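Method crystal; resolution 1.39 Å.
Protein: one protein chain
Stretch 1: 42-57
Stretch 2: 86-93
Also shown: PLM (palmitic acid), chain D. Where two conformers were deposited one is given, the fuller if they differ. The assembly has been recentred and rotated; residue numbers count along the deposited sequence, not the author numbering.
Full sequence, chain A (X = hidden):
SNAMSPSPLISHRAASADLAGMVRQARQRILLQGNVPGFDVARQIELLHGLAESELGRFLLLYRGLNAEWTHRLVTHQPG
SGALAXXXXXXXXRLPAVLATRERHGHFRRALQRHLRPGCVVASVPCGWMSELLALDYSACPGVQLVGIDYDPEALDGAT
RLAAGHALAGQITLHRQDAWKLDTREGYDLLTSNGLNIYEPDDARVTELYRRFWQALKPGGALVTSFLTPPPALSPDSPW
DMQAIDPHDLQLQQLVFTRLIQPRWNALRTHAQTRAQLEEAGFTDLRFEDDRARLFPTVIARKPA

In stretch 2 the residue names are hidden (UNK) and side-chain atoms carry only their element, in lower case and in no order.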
# COMPACT_ATOMS: atom_id res chain seq x y z
N ALA A 42 12.40 21.07 -19.46
CA ALA A 42 13.72 20.48 -19.23
C ALA A 42 13.78 19.79 -17.87
O ALA A 42 14.31 18.69 -17.75
CB ALA A 42 14.81 21.54 -19.35
N ARG A 43 13.24 20.45 -16.84
CA ARG A 43 13.26 19.89 -15.50
C ARG A 43 12.41 18.63 -15.42
O ARG A 43 12.80 17.65 -14.79
CB ARG A 43 12.79 20.93 -14.48
CG ARG A 43 12.75 20.44 -13.05
CD ARG A 43 14.06 19.80 -12.63
NE ARG A 43 14.10 19.56 -11.19
CZ ARG A 43 15.07 18.89 -10.57
NH1 ARG A 43 16.08 18.38 -11.26
NH2 ARG A 43 15.01 18.72 -9.25
N GLN A 44 11.26 18.64 -16.08
CA GLN A 44 10.39 17.48 -16.11
C GLN A 44 11.09 16.30 -16.77
O GLN A 44 10.94 15.15 -16.34
CB GLN A 44 9.09 17.79 -16.84
CG GLN A 44 8.19 18.79 -16.12
CD GLN A 44 6.99 19.15 -16.96
OE1 GLN A 44 6.31 18.28 -17.51
NE2 GLN A 44 6.72 20.46 -17.09
N ILE A 45 11.85 16.59 -17.83
CA ILE A 45 12.59 15.56 -18.53
C ILE A 45 13.67 14.98 -17.61
O ILE A 45 13.91 13.77 -17.61
CB ILE A 45 13.20 16.10 -19.84
CG1 ILE A 45 12.09 16.35 -20.86
CG2 ILE A 45 14.25 15.15 -20.39
CD1 ILE A 45 12.56 16.97 -22.15
N GLU A 46 14.29 15.85 -16.81
CA GLU A 46 15.25 15.39 -15.81
C GLU A 46 14.59 14.48 -14.77
O GLU A 46 15.17 13.49 -14.34
CB GLU A 46 15.93 16.57 -15.12
CG GLU A 46 16.79 17.43 -16.04
CD GLU A 46 17.46 18.57 -15.30
OE1 GLU A 46 17.12 18.81 -14.12
OE2 GLU A 46 18.33 19.24 -15.90
N LEU A 47 13.38 14.84 -14.35
CA LEU A 47 12.65 14.02 -13.40
C LEU A 47 12.34 12.65 -14.01
O LEU A 47 12.50 11.62 -13.35
CB LEU A 47 11.36 14.71 -12.96
CG LEU A 47 11.50 16.05 -12.22
CD1 LEU A 47 10.13 16.55 -11.79
CD2 LEU A 47 12.43 15.91 -11.02
N LEU A 48 11.89 12.64 -15.26
CA LEU A 48 11.61 11.39 -15.95
C LEU A 48 12.86 10.52 -16.03
O LEU A 48 12.80 9.30 -15.82
CB LEU A 48 11.03 11.66 -17.34
CG LEU A 48 10.74 10.45 -18.24
CD1 LEU A 48 9.79 9.47 -17.55
CD2 LEU A 48 10.16 10.90 -19.56
N HIS A 49 14.00 11.14 -16.32
CA HIS A 49 15.26 10.41 -16.37
C HIS A 49 15.62 9.80 -15.02
O HIS A 49 16.11 8.68 -14.94
CB HIS A 49 16.39 11.33 -16.86
CG HIS A 49 17.68 10.62 -17.12
ND1 HIS A 49 17.91 9.89 -18.26
CD2 HIS A 49 18.81 10.54 -16.38
CE1 HIS A 49 19.13 9.38 -18.22
NE2 HIS A 49 19.70 9.76 -17.09
N GLY A 50 15.36 10.55 -13.95
CA GLY A 50 15.59 10.06 -12.60
C GLY A 50 14.76 8.82 -12.34
O GLY A 50 15.25 7.83 -11.79
N LEU A 51 13.49 8.85 -12.73
CA LEU A 51 12.64 7.67 -12.61
C LEU A 51 13.21 6.49 -13.37
O LEU A 51 13.29 5.37 -12.85
CB LEU A 51 11.23 7.94 -13.14
CG LEU A 51 10.29 8.75 -12.27
CD1 LEU A 51 8.96 8.91 -13.00
CD2 LEU A 51 10.10 8.10 -10.90
N ALA A 52 13.61 6.73 -14.62
CA ALA A 52 14.06 5.65 -15.48
C ALA A 52 15.39 5.04 -15.03
O ALA A 52 15.71 3.91 -15.39
CB ALA A 52 14.16 6.14 -16.93
N GLU A 53 16.16 5.81 -14.26
CA GLU A 53 17.46 5.34 -13.77
C GLU A 53 17.33 4.55 -12.47
O GLU A 53 18.29 3.93 -12.03
CB GLU A 53 18.41 6.52 -13.56
CG GLU A 53 18.92 7.12 -14.85
CD GLU A 53 19.66 6.10 -15.70
OE1 GLU A 53 20.58 5.44 -15.17
OE2 GLU A 53 19.32 5.96 -16.89
N SER A 54 16.13 4.57 -11.89
CA SER A 54 15.87 3.94 -10.60
C SER A 54 15.19 2.59 -10.78
O SER A 54 14.28 2.46 -11.60
CB SER A 54 14.97 4.86 -9.77
OG SER A 54 14.34 4.18 -8.69
N GLU A 55 15.59 1.59 -10.00
CA GLU A 55 14.90 0.31 -10.07
C GLU A 55 13.41 0.46 -9.73
O GLU A 55 12.55 -0.05 -10.45
CB GLU A 55 15.53 -0.72 -9.14
CG GLU A 55 16.93 -1.15 -9.52
CD GLU A 55 17.46 -2.25 -8.61
OE1 GLU A 55 17.19 -2.19 -7.39
OE2 GLU A 55 18.15 -3.15 -9.12
N LEU A 56 13.10 1.16 -8.64
CA LEU A 56 11.71 1.39 -8.27
C LEU A 56 10.99 2.24 -9.32
O LEU A 56 9.85 1.98 -9.69
CB LEU A 56 11.62 2.05 -6.89
CG LEU A 56 10.21 2.43 -6.46
CD1 LEU A 56 9.26 1.25 -6.58
CD2 LEU A 56 10.22 2.97 -5.03
N GLY A 57 11.69 3.27 -9.80
CA GLY A 57 11.15 4.15 -10.81
C GLY A 57 10.75 3.41 -12.07
O GLY A 57 9.68 3.66 -12.62
N UNK A 86 20.57 10.72 -6.18
CA UNK A 86 20.04 11.90 -5.48
C UNK A 86 18.53 12.10 -5.67
O UNK A 86 17.80 12.24 -4.69
c UNK A 86 22.15 12.42 -6.48
c UNK A 86 20.84 13.05 -6.10
c UNK A 86 21.79 11.03 -6.95
N UNK A 87 18.04 12.09 -6.91
CA UNK A 87 16.62 12.32 -7.15
C UNK A 87 15.78 11.15 -6.63
O UNK A 87 14.71 11.33 -6.03
c UNK A 87 16.37 12.50 -8.65
c UNK A 87 15.04 13.34 -10.59
c UNK A 87 14.98 14.56 -8.39
c UNK A 87 15.08 13.20 -9.07
N UNK A 88 16.28 9.95 -6.87
CA UNK A 88 15.66 8.74 -6.35
C UNK A 88 15.42 8.85 -4.85
O UNK A 88 14.36 8.49 -4.35
c UNK A 88 16.57 7.55 -6.65
c UNK A 88 16.94 5.06 -6.69
o UNK A 88 16.43 3.97 -7.00
o UNK A 88 18.18 5.25 -6.72
c UNK A 88 16.02 6.20 -6.27
N UNK A 89 16.41 9.37 -4.13
CA UNK A 89 16.28 9.51 -2.67
C UNK A 89 15.19 10.53 -2.29
O UNK A 89 14.45 10.33 -1.32
c UNK A 89 19.91 7.87 0.59
n UNK A 89 19.00 7.63 1.53
n UNK A 89 20.82 6.95 0.29
c UNK A 89 17.62 9.83 -2.01
c UNK A 89 18.91 10.09 0.18
c UNK A 89 17.53 9.85 -0.47
n UNK A 89 19.87 9.02 -0.08
N UNK A 90 15.07 11.61 -3.06
CA UNK A 90 13.99 12.57 -2.84
C UNK A 90 12.64 11.89 -3.00
O UNK A 90 11.72 12.09 -2.20
c UNK A 90 14.08 13.77 -3.80
c UNK A 90 15.36 14.55 -3.53
c UNK A 90 12.87 14.67 -3.63
N UNK A 91 12.50 11.05 -4.03
CA UNK A 91 11.26 10.30 -4.22
C UNK A 91 10.96 9.37 -3.04
O UNK A 91 9.82 9.28 -2.58
c UNK A 91 10.99 11.62 -6.82
c UNK A 91 11.47 10.33 -6.77
c UNK A 91 11.13 12.38 -7.98
c UNK A 91 12.07 9.79 -7.90
c UNK A 91 11.74 11.84 -9.10
c UNK A 91 12.21 10.54 -9.06
c UNK A 91 11.31 9.49 -5.52
N UNK A 92 11.99 8.68 -2.55
CA UNK A 92 11.84 7.77 -1.42
C UNK A 92 11.56 8.47 -0.09
O UNK A 92 11.00 7.87 0.81
c UNK A 92 13.19 4.43 -1.19
c UNK A 92 13.13 6.96 -1.21
c UNK A 92 13.49 5.55 -3.28
c UNK A 92 13.55 3.16 -3.17
c UNK A 92 13.32 3.21 -1.81
c UNK A 92 13.63 4.32 -3.91
o UNK A 92 13.70 1.93 -3.79
c UNK A 92 13.24 5.62 -1.91
N UNK A 93 12.00 9.73 0.04
CA UNK A 93 12.02 10.36 1.36
C UNK A 93 11.18 11.61 1.53
O UNK A 93 10.92 12.04 2.66
o UNK A 93 16.10 10.81 2.62
o UNK A 93 16.43 8.62 2.54
c UNK A 93 15.71 9.63 2.41
c UNK A 93 14.27 9.38 2.03
c UNK A 93 13.47 10.65 1.79
C1 PLM D . 0.28 0.52 -2.62
O1 PLM D . 0.45 0.29 -1.41
O2 PLM D . 0.23 -0.46 -3.41
C2 PLM D . 0.15 1.93 -3.18
C3 PLM D . 0.49 3.02 -2.16
C4 PLM D . 0.59 4.35 -2.91
C5 PLM D . 0.69 5.56 -1.99
C6 PLM D . 2.00 5.58 -1.21
C7 PLM D . 3.20 5.13 -2.03
C8 PLM D . 3.56 6.09 -3.16
C9 PLM D . 4.79 5.54 -3.87
CA PLM D . 5.52 6.59 -4.70
CB PLM D . 6.98 6.17 -4.87
CC PLM D . 7.65 6.89 -6.03
CD PLM D . 9.08 6.41 -6.19
CE PLM D . 9.69 7.01 -7.46
CF PLM D . 10.91 6.23 -7.92
CG PLM D . 12.02 6.22 -6.89
O HOH W 1 18.86 5.59 -9.55
O HOH W 2 17.93 2.06 -8.30
O HOH W 3 14.99 1.87 -6.24

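Position 86 has three side-chain carbons, and they close a ring onto the backbone N. The ring stays out of reach of stretch 1. Only proline closes such a ring. The residue is P86, at the start of the helical stretch.

Position 87 carries four carbons, forked at the second. One branch end lies 3.7 Å from L47 CD2, and the CA-to-CB bond points toward stretch 1. A fork there, with no heteroatom, means leucine. This is L87. Its CD2 is also 3.9 Å from G50 CA and 3.8 Å from E46 O. G50 has no side chain, and this makes room for the leucine: an ideal CB on G50 would sit 2.4 Å from L87 CD2, a clash. L87 CD1 reaches R43 NH2 at 4.2 Å.

Position 88 has three carbons, the third carrying two oxygens. One oxygen lies 2.7 Å from S54 OG. The unbranched chain with a carboxylate end is glutamate rather than aspartate, which has one carbon fewer. The residue is E88. Its CA-to-CB bond points sideways, but the extended chain brings the carboxylate to stretch 1. S54 OG donates a hydrogen bond to E88 OE2. Water 2 accepts from E55 N at 2.9 Å and donates to E88 OE2 at 2.8 Å.

Position 89 has three carbons, a nitrogen, then a carbon bearing two more nitrogens. It is out of reach of stretch 1. The guanidinium identifies R89.

Position 90 has one carbon carrying two others, three in all. It makes no contact with stretch 1. The fork at the first carbon gives V90.

Position 91 has one carbon and then a ring of six carbons, with no oxygen. A ring carbon lies 3.7 Å from L51 CD2, and the CA-to-CB bond points toward stretch 1. That is phenylalanine, F91. The ring atom nearest L51 is CE2. L47 O and G50 C approach the ring at its edge. F91 CB also touches the palmitic acid, 3.5 Å from PLM CE.

Position 92 has the same carbon and six-membered ring, plus one oxygen. The oxygen lies 3.7 Å from L56 CB. It makes the residue tyrosine, Y92. Y92 CZ packs 3.8 Å from L56 CD2. Water 3 lies 2.8 Å from Y92 OH. It also accepts from L56 N at 3.1 Å and donates to E88 OE2 at 2.7 Å.

Position 93 again has three carbons, the third with two oxygens. It is out of reach of stretch 1. This is E93. E93 OE2 forms a salt bridge with R89 NH1 at 2.9 Å.

The contact joins helices 42-53 and 86-93, which cross at 85°, and continues to the start of the next helix. L87 packs at G50, and F91 packs against L51. S54 is the N-cap: its OG accepts from G57 N at 3.0 Å while donating to E88. Palmitic acid adds a shared apolar surface, with PLM CF 3.6 Å from L51 CD2.

Stretch 2 86-93: PLERVFYE
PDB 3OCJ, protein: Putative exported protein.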